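PDB 3WJ2: carboxylesterase from Ferroplasma acidiphilum, which probably hydrolyses carboxylic ester bonds, as a carboxylesterase of the alpha/beta-hydrolase fold from an acid-loving archaeon, with a structure adapted to low pH. Local coordinates for residues I210-F213 against G214-S218; L232-D235 against D236-N239; P252-D255 against P256-Y260. All coordinates share one frame; numbering follows the deposited sequence.

Contact 1: I210-F213 against G214-S218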
loop_
_atom_site.group_PDB
_atom_site.type_symbol
_atom_site.label_atom_id
_atom_site.label_comp_id
_atom_site.label_asym_id
_atom_site.label_seq_id
_atom_site.Cartn_x
_atom_site.Cartn_y
_atom_site.Cartn_z
ATOM N N ILE B 210 -13.720 -5.648 -16.754
ATOM C CA ILE B 210 -14.220 -6.391 -15.602
ATOM C C ILE B 210 -15.738 -6.196 -15.547
ATOM O O ILE B 210 -16.478 -7.153 -15.300
ATOM C CB ILE B 210 -13.539 -5.927 -14.301
ATOM C CG1 ILE B 210 -12.112 -6.412 -14.296
ATOM C CG2 ILE B 210 -14.270 -6.507 -13.049
ATOM C CD1 ILE B 210 -11.176 -5.735 -13.132
ATOM N N ARG B 211 -16.177 -4.961 -15.753
ATOM C CA ARG B 211 -17.654 -4.712 -15.759
ATOM C C ARG B 211 -18.392 -5.421 -16.863
ATOM O O ARG B 211 -19.491 -5.972 -16.634
ATOM C CB ARG B 211 -18.003 -3.200 -15.706
ATOM C CG ARG B 211 -17.487 -2.675 -14.301
ATOM C CD ARG B 211 -17.980 -1.224 -13.926
ATOM N NE ARG B 211 -17.096 -0.496 -12.985
ATOM C CZ ARG B 211 -16.123 0.341 -13.376
ATOM N NH1 ARG B 211 -15.908 0.544 -14.678
ATOM N NH2 ARG B 211 -15.356 0.994 -12.491
ATOM N N TYR B 212 -17.798 -5.431 -18.048
ATOM C CA TYR B 212 -18.384 -6.042 -19.231
ATOM C C TYR B 212 -18.543 -7.533 -18.922
ATOM O O TYR B 212 -19.650 -8.052 -19.090
ATOM C CB TYR B 212 -17.451 -5.824 -20.461
ATOM C CG TYR B 212 -17.783 -6.575 -21.764
ATOM C CD1 TYR B 212 -18.392 -5.917 -22.819
ATOM C CD2 TYR B 212 -17.457 -7.915 -21.937
ATOM C CE1 TYR B 212 -18.632 -6.533 -24.034
ATOM C CE2 TYR B 212 -17.811 -8.583 -23.091
ATOM C CZ TYR B 212 -18.376 -7.880 -24.153
ATOM O OH TYR B 212 -18.573 -8.515 -25.344
ATOM N N PHE B 213 -17.508 -8.188 -18.421
ATOM C CA PHE B 213 -17.636 -9.624 -18.078
ATOM C C PHE B 213 -18.695 -9.854 -17.016
ATOM O O PHE B 213 -19.432 -10.850 -17.113
ATOM C CB PHE B 213 -16.313 -10.204 -17.617
ATOM C CG PHE B 213 -15.279 -10.288 -18.732
ATOM C CD1 PHE B 213 -15.635 -10.809 -19.946
ATOM C CD2 PHE B 213 -13.945 -9.842 -18.523
ATOM C CE1 PHE B 213 -14.717 -10.893 -21.051
ATOM C CE2 PHE B 213 -13.011 -9.947 -19.608
ATOM C CZ PHE B 213 -13.422 -10.462 -20.850
ATOM N N GLY B 214 -18.725 -9.018 -15.976
ATOM C CA GLY B 214 -19.673 -9.297 -14.900
ATOM C C GLY B 214 -21.055 -9.087 -15.415
ATOM O O GLY B 214 -21.968 -9.795 -15.035
ATOM N N ASN B 215 -21.276 -8.082 -16.257
ATOM C CA ASN B 215 -22.618 -7.898 -16.778
ATOM C C ASN B 215 -22.999 -9.042 -17.734
ATOM O O ASN B 215 -24.195 -9.361 -17.807
ATOM C CB ASN B 215 -22.743 -6.559 -17.506
ATOM C CG ASN B 215 -22.787 -5.342 -16.538
ATOM O OD1 ASN B 215 -23.014 -5.468 -15.332
ATOM N ND2 ASN B 215 -22.511 -4.171 -17.084
ATOM N N MET B 216 -22.049 -9.611 -18.498
ATOM C CA MET B 216 -22.404 -10.715 -19.355
ATOM C C MET B 216 -22.753 -11.978 -18.572
ATOM O O MET B 216 -23.620 -12.757 -18.992
ATOM C CB MET B 216 -21.318 -11.099 -20.391
ATOM C CG MET B 216 -20.972 -10.022 -21.463
ATOM S SD MET B 216 -22.442 -9.682 -22.489
ATOM C CE MET B 216 -21.857 -8.257 -23.387
ATOM N N TYR B 217 -22.096 -12.188 -17.444
ATOM C CA TYR B 217 -22.300 -13.420 -16.667
ATOM C C TYR B 217 -23.554 -13.341 -15.763
ATOM O O TYR B 217 -24.272 -14.329 -15.613
ATOM C CB TYR B 217 -21.055 -13.662 -15.788
ATOM C CG TYR B 217 -20.999 -14.970 -14.986
ATOM C CD1 TYR B 217 -21.393 -16.203 -15.548
ATOM C CD2 TYR B 217 -20.545 -14.930 -13.648
ATOM C CE1 TYR B 217 -21.292 -17.451 -14.769
ATOM C CE2 TYR B 217 -20.484 -16.179 -12.890
ATOM C CZ TYR B 217 -20.871 -17.320 -13.419
ATOM O OH TYR B 217 -20.716 -18.423 -12.650
ATOM N N SER B 218 -23.779 -12.189 -15.166
ATOM C CA SER B 218 -24.915 -12.092 -14.223
ATOM C C SER B 218 -26.182 -12.044 -15.039
ATOM O O SER B 218 -26.173 -11.529 -16.196
ATOM C CB SER B 218 -24.748 -10.843 -13.335
ATOM O OG SER B 218 -24.880 -9.610 -14.129
HETATM O O HOH W 1 -20.529 -5.790 -13.776
#

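Contact 2: L232-D235 against D236-N239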
loop_
_atom_site.group_PDB
_atom_site.type_symbol
_atom_site.label_atom_id
_atom_site.label_comp_id
_atom_site.label_asym_id
_atom_site.label_seq_id
_atom_site.Cartn_x
_atom_site.Cartn_y
_atom_site.Cartn_z
ATOM N N LEU B 232 -16.811 -13.998 -1.662
ATOM C CA LEU B 232 -16.508 -13.112 -0.551
ATOM C C LEU B 232 -17.788 -12.700 0.145
ATOM O O LEU B 232 -17.673 -12.130 1.225
ATOM C CB LEU B 232 -15.701 -11.863 -1.043
ATOM C CG LEU B 232 -14.244 -12.214 -0.948
ATOM C CD1 LEU B 232 -13.422 -11.148 -1.789
ATOM C CD2 LEU B 232 -13.686 -12.224 0.537
ATOM N N VAL B 233 -18.960 -12.958 -0.419
ATOM C CA VAL B 233 -20.211 -12.598 0.317
ATOM C C VAL B 233 -20.643 -13.693 1.285
ATOM O O VAL B 233 -21.671 -13.472 1.998
ATOM C CB VAL B 233 -21.316 -12.048 -0.655
ATOM C CG1 VAL B 233 -20.789 -10.872 -1.494
ATOM C CG2 VAL B 233 -21.848 -13.072 -1.470
ATOM N N ALA B 234 -19.984 -14.872 1.322
ATOM C CA ALA B 234 -20.289 -15.975 2.281
ATOM C C ALA B 234 -20.158 -15.415 3.691
ATOM O O ALA B 234 -19.394 -14.509 3.953
ATOM C CB ALA B 234 -19.349 -17.141 2.134
ATOM N N ASP B 235 -20.951 -15.950 4.580
ATOM C CA ASP B 235 -20.805 -15.436 5.939
ATOM C C ASP B 235 -19.946 -16.361 6.823
ATOM O O ASP B 235 -19.648 -16.015 7.968
ATOM C CB ASP B 235 -22.186 -15.060 6.529
ATOM C CG ASP B 235 -23.158 -16.195 6.475
ATOM O OD1 ASP B 235 -22.697 -17.370 6.540
ATOM O OD2 ASP B 235 -24.400 -15.905 6.363
ATOM N N ASP B 236 -19.461 -17.484 6.272
ATOM C CA ASP B 236 -18.762 -18.482 7.029
ATOM C C ASP B 236 -17.761 -19.172 6.080
ATOM O O ASP B 236 -18.184 -19.659 5.008
ATOM C CB ASP B 236 -19.771 -19.532 7.523
ATOM C CG ASP B 236 -19.116 -20.707 8.256
ATOM O OD1 ASP B 236 -17.966 -20.590 8.646
ATOM O OD2 ASP B 236 -19.805 -21.727 8.557
ATOM N N PHE B 237 -16.477 -19.175 6.459
ATOM C CA PHE B 237 -15.456 -19.912 5.702
ATOM C C PHE B 237 -14.960 -21.187 6.338
ATOM O O PHE B 237 -14.000 -21.782 5.848
ATOM C CB PHE B 237 -14.362 -18.919 5.352
ATOM C CG PHE B 237 -14.883 -17.791 4.525
ATOM C CD1 PHE B 237 -15.122 -17.986 3.122
ATOM C CD2 PHE B 237 -15.112 -16.572 5.061
ATOM C CE1 PHE B 237 -15.635 -16.931 2.359
ATOM C CE2 PHE B 237 -15.602 -15.532 4.375
ATOM C CZ PHE B 237 -15.860 -15.673 2.943
ATOM N N SER B 238 -15.629 -21.679 7.415
ATOM C CA SER B 238 -15.253 -22.920 8.041
ATOM C C SER B 238 -15.363 -24.114 7.169
ATOM O O SER B 238 -16.303 -24.204 6.334
ATOM C CB SER B 238 -16.252 -23.196 9.229
ATOM O OG SER B 238 -16.297 -22.063 10.032
ATOM N N ASN B 239 -14.479 -25.081 7.395
ATOM C CA ASN B 239 -14.629 -26.384 6.890
ATOM C C ASN B 239 -14.559 -26.424 5.362
ATOM O O ASN B 239 -14.987 -27.394 4.738
ATOM C CB ASN B 239 -15.940 -27.000 7.372
ATOM C CG ASN B 239 -15.944 -27.100 8.915
ATOM O OD1 ASN B 239 -14.940 -27.550 9.479
ATOM N ND2 ASN B 239 -17.000 -26.622 9.576
#

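Contact 3: P252-D255 against P256-Y260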
loop_
_atom_site.group_PDB
_atom_site.type_symbol
_atom_site.label_atom_id
_atom_site.label_comp_id
_atom_site.label_asym_id
_atom_site.label_seq_id
_atom_site.Cartn_x
_atom_site.Cartn_y
_atom_site.Cartn_z
ATOM N N PRO B 252 -5.906 -5.606 -10.966
ATOM C CA PRO B 252 -7.080 -5.034 -10.237
ATOM C C PRO B 252 -7.775 -6.009 -9.269
ATOM O O PRO B 252 -8.384 -5.604 -8.274
ATOM C CB PRO B 252 -8.012 -4.523 -11.315
ATOM C CG PRO B 252 -7.515 -5.216 -12.617
ATOM C CD PRO B 252 -6.104 -5.615 -12.441
ATOM N N LEU B 253 -7.712 -7.331 -9.561
ATOM C CA LEU B 253 -8.379 -8.338 -8.744
ATOM C C LEU B 253 -7.641 -8.727 -7.467
ATOM O O LEU B 253 -8.097 -9.561 -6.704
ATOM C CB LEU B 253 -8.540 -9.658 -9.558
ATOM C CG LEU B 253 -9.449 -9.443 -10.720
ATOM C CD1 LEU B 253 -9.840 -10.870 -11.326
ATOM C CD2 LEU B 253 -10.648 -8.601 -10.553
ATOM N N ARG B 254 -6.423 -8.199 -7.224
ATOM C CA ARG B 254 -5.536 -8.670 -6.195
ATOM C C ARG B 254 -6.096 -8.471 -4.765
ATOM O O ARG B 254 -6.004 -9.378 -3.948
ATOM C CB ARG B 254 -4.210 -7.871 -6.313
ATOM C CG ARG B 254 -3.139 -8.204 -5.241
ATOM C CD ARG B 254 -2.046 -7.109 -5.248
ATOM N NE ARG B 254 -2.595 -5.970 -4.532
ATOM C CZ ARG B 254 -1.913 -4.816 -4.446
ATOM N NH1 ARG B 254 -0.812 -4.609 -5.185
ATOM N NH2 ARG B 254 -2.428 -3.816 -3.733
ATOM N N ASP B 255 -6.537 -7.258 -4.455
ATOM C CA ASP B 255 -6.846 -7.032 -2.983
ATOM C C ASP B 255 -7.966 -7.983 -2.430
ATOM O O ASP B 255 -7.759 -8.599 -1.369
ATOM C CB ASP B 255 -7.189 -5.591 -2.681
ATOM C CG ASP B 255 -5.915 -4.649 -2.712
ATOM O OD1 ASP B 255 -4.789 -5.154 -2.715
ATOM O OD2 ASP B 255 -6.126 -3.422 -2.709
ATOM N N PRO B 256 -9.079 -8.162 -3.177
ATOM C CA PRO B 256 -10.056 -9.141 -2.651
ATOM C C PRO B 256 -9.511 -10.558 -2.496
ATOM O O PRO B 256 -9.928 -11.296 -1.580
ATOM C CB PRO B 256 -11.228 -9.069 -3.689
ATOM C CG PRO B 256 -11.101 -7.656 -4.336
ATOM C CD PRO B 256 -9.555 -7.525 -4.419
ATOM N N GLU B 257 -8.563 -10.957 -3.371
ATOM C CA GLU B 257 -8.000 -12.270 -3.200
ATOM C C GLU B 257 -7.207 -12.438 -1.954
ATOM O O GLU B 257 -7.116 -13.497 -1.367
ATOM C CB GLU B 257 -7.079 -12.582 -4.459
ATOM C CG GLU B 257 -7.912 -12.644 -5.752
ATOM C CD GLU B 257 -7.028 -12.484 -6.974
ATOM O OE1 GLU B 257 -5.822 -12.274 -6.762
ATOM O OE2 GLU B 257 -7.621 -12.526 -8.122
ATOM N N GLU B 258 -6.439 -11.383 -1.602
ATOM C CA GLU B 258 -5.539 -11.433 -0.449
ATOM C C GLU B 258 -6.461 -11.377 0.788
ATOM O O GLU B 258 -6.170 -12.144 1.741
ATOM C CB GLU B 258 -4.553 -10.259 -0.492
ATOM C CG GLU B 258 -3.622 -10.500 -1.763
ATOM C CD GLU B 258 -2.409 -9.609 -1.797
ATOM O OE1 GLU B 258 -2.269 -8.606 -0.982
ATOM O OE2 GLU B 258 -1.555 -9.852 -2.670
ATOM N N THR B 259 -7.594 -10.710 0.661
ATOM C CA THR B 259 -8.587 -10.771 1.814
ATOM C C THR B 259 -9.148 -12.167 1.951
ATOM O O THR B 259 -9.206 -12.734 3.057
ATOM C CB THR B 259 -9.731 -9.826 1.559
ATOM O OG1 THR B 259 -9.213 -8.462 1.575
ATOM C CG2 THR B 259 -10.931 -10.011 2.513
ATOM N N TYR B 260 -9.425 -12.844 0.816
ATOM C CA TYR B 260 -9.962 -14.179 0.905
ATOM C C TYR B 260 -9.051 -15.152 1.616
ATOM O O TYR B 260 -9.514 -15.989 2.423
ATOM C CB TYR B 260 -10.337 -14.677 -0.521
ATOM C CG TYR B 260 -11.281 -15.880 -0.564
ATOM C CD1 TYR B 260 -12.620 -15.648 -0.289
ATOM C CD2 TYR B 260 -10.877 -17.160 -0.869
ATOM C CE1 TYR B 260 -13.591 -16.699 -0.395
ATOM C CE2 TYR B 260 -11.824 -18.219 -0.931
ATOM C CZ TYR B 260 -13.169 -17.947 -0.635
ATOM O OH TYR B 260 -14.105 -18.953 -0.755
HETATM O O HOH W 2 -3.962 -6.743 -0.356
#

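Contact 1: I210-F213 against G214-S218
Arg-211 O is gripped by two donors: Asn-215 N, one turn on, at 2.8 Å with an N-H...O angle of 160°, and a water. The same water gives its other hydrogen to Asn-215 OD1, 2.9 Å from the water oxygen, and thus bridges the carbonyl and the side-chain amide of the residue four places on. This helical i to i+4 bonding repeats to either side, Ile-210 O accepting from Gly-214 N and Phe-213 O from Tyr-217 N. Between them, Met-216 N bonds Tyr-212 O at 2.9 Å, and the spacing of four residues sets both side chains on the same flank. Met-216 bends at chi2 (-63°) and lays its CE methyl over one face of the Tyr-212 ring, 3.5 Å above the plane and displaced toward the rim. This is a CH-pi contact, with CE nearest to CZ of Tyr-212 at 3.6 Å. The sulfur stands farther off above that face, SD lying 5.0 Å from the ring centroid of Tyr-212, a Met-aromatic contact. Tyr-212 CG points away from the backbone N (chi1 171°), carrying the ring under the Met-216 methyl, the two side chains crossing at a slant, while CD1 of Phe-213 meets the ring edge in its plane. Helix 207-217 closes with Tyr-217; Ser-218 is the first residue to leave helical angles. The Tyr-212 hydroxyl bonds Ile-27 O, and its ring packs with Met-216 on Pro-29 at the start of helix 29-43. Ile-210 and Arg-211 touch Phe-196 of helix 194-198, and Tyr-217 stacks on Phe-87 and packs against helix 125-139.

Contact 2: L232-D235 against D236-N239
Ala-234 and Phe-237 meet where the chain leaves a 3-10 turn through Leu-232 and Val-233 and straightens toward an Asx turn at Asp-236. No hydrogen bond joins 232-235 to 236-239. Ala-234 breaks the helical course (psi 148°), Asp-235 bends the chain again, and Asp-236 is extended; the CA atoms of Ala-234 and Phe-237 are 7.1 Å apart. What crosses is mainly apolar: the Ala-234 CB methyl comes obliquely onto the far end of the Phe-237 ring, 3.7 Å from CE1 of Phe-237, with CZ only slightly farther. Phe-237 holds its CG beside its own backbone N (chi1 -60°), which swings the ring back over the preceding residues. Leu-232 O lies at the ring edge, near its plane, 4.3 Å from CZ of Phe-237; its polar partner is Asn-191 ND2 of the second subunit. Along the same stretch Asp-235 and Asp-236 carry neighbouring carboxylates with planes 27° apart. Their closest oxygens stay well separated, OD1 of Asp-235 and OD2 of Asp-236 being 5.6 Å apart, so any repulsion between them is probably modest. The loop runs between helix 207-217 and strand 243-248. Ala-234 touches Leu-167 of helix 157-172, and from the same helix Arg-170 NH1 bonds both Asp-236 O and Ser-238 O, tying down the backbone round the turn. In that turn Asp-236 OD1 takes two bonds from Ser-238. The backbone N arrives from above the carboxylate plane, Ser-238 N to Asp-236 OD1 being 2.9 Å, and the hydroxyl uses the syn lone pair, with Ser-238 OG 2.6 Å from Asp-236 OD1.

Contact 3: P252-D255 against P256-Y260
Arg-254 and Glu-258 lie one turn apart at the start of helix 254-266, joined by a 3.1 Å bond from Glu-258 N to Arg-254 O. With CG anti to the backbone N (chi1 178°), the arginine folds back at chi3 (78°), which brings its guanidinium side-on to the next residue: NE and NH2 of Arg-254 both bond OD1 of Asp-255, at 3.0 and 2.9 Å, as a salt bridge with that oxygen in the guanidinium plane. Asp-255 OD1 also accepts from a water that bridges to Glu-258 OE1. Glu-258 runs extended past the aliphatic part of the arginine, its OE2 3.4 Å from CG of Arg-254; NE of Arg-254 stays 4.4 Å from that Glu-258 OE2 with no N-H aimed at it, so any attraction is probably by charge alone. OE2 is instead held by Arg-275 in a salt bridge and by Thr-247. On the neighbouring flank Glu-257, extended beyond CG, runs back toward Leu-253, its CD 3.1 Å from Leu-253 O. A leucine in place of Arg-254 would probably leave Asp-255 OD1 without its two-pronged partner and Glu-249 O without the bond from NH1. The helix links strands 243-248 and 271-280 in a beta-alpha-beta unit: Arg-254 and Glu-257 rest on strand 243-248, Leu-253 reaches Ile-210 of helix 207-217, and Pro-256 and Thr-259 meet Phe-192 of the second subunit.

How the contacts relate
The contacts follow one another along the chain: first 210-218 near the end of helix 207-217, then the loop residues 232-239, and last 252-260 at the start of helix 254-266. Contact 3 touches both others. Ile-210 CD1 packs 3.7 Å from Pro-252 CG, and the Phe-237 ring meets that of Tyr-260 at about 85°, while Leu-232 sits on Pro-256, Thr-259 and Tyr-260. Contacts 1 and 2 do not touch; their nearest atoms are about 12 Å apart and their centres 23 Å. Contact 3 thus ties a helix and a loop, both preceding strand 243-248, to the helix that follows this strand in the alpha/beta-hydrolase fold.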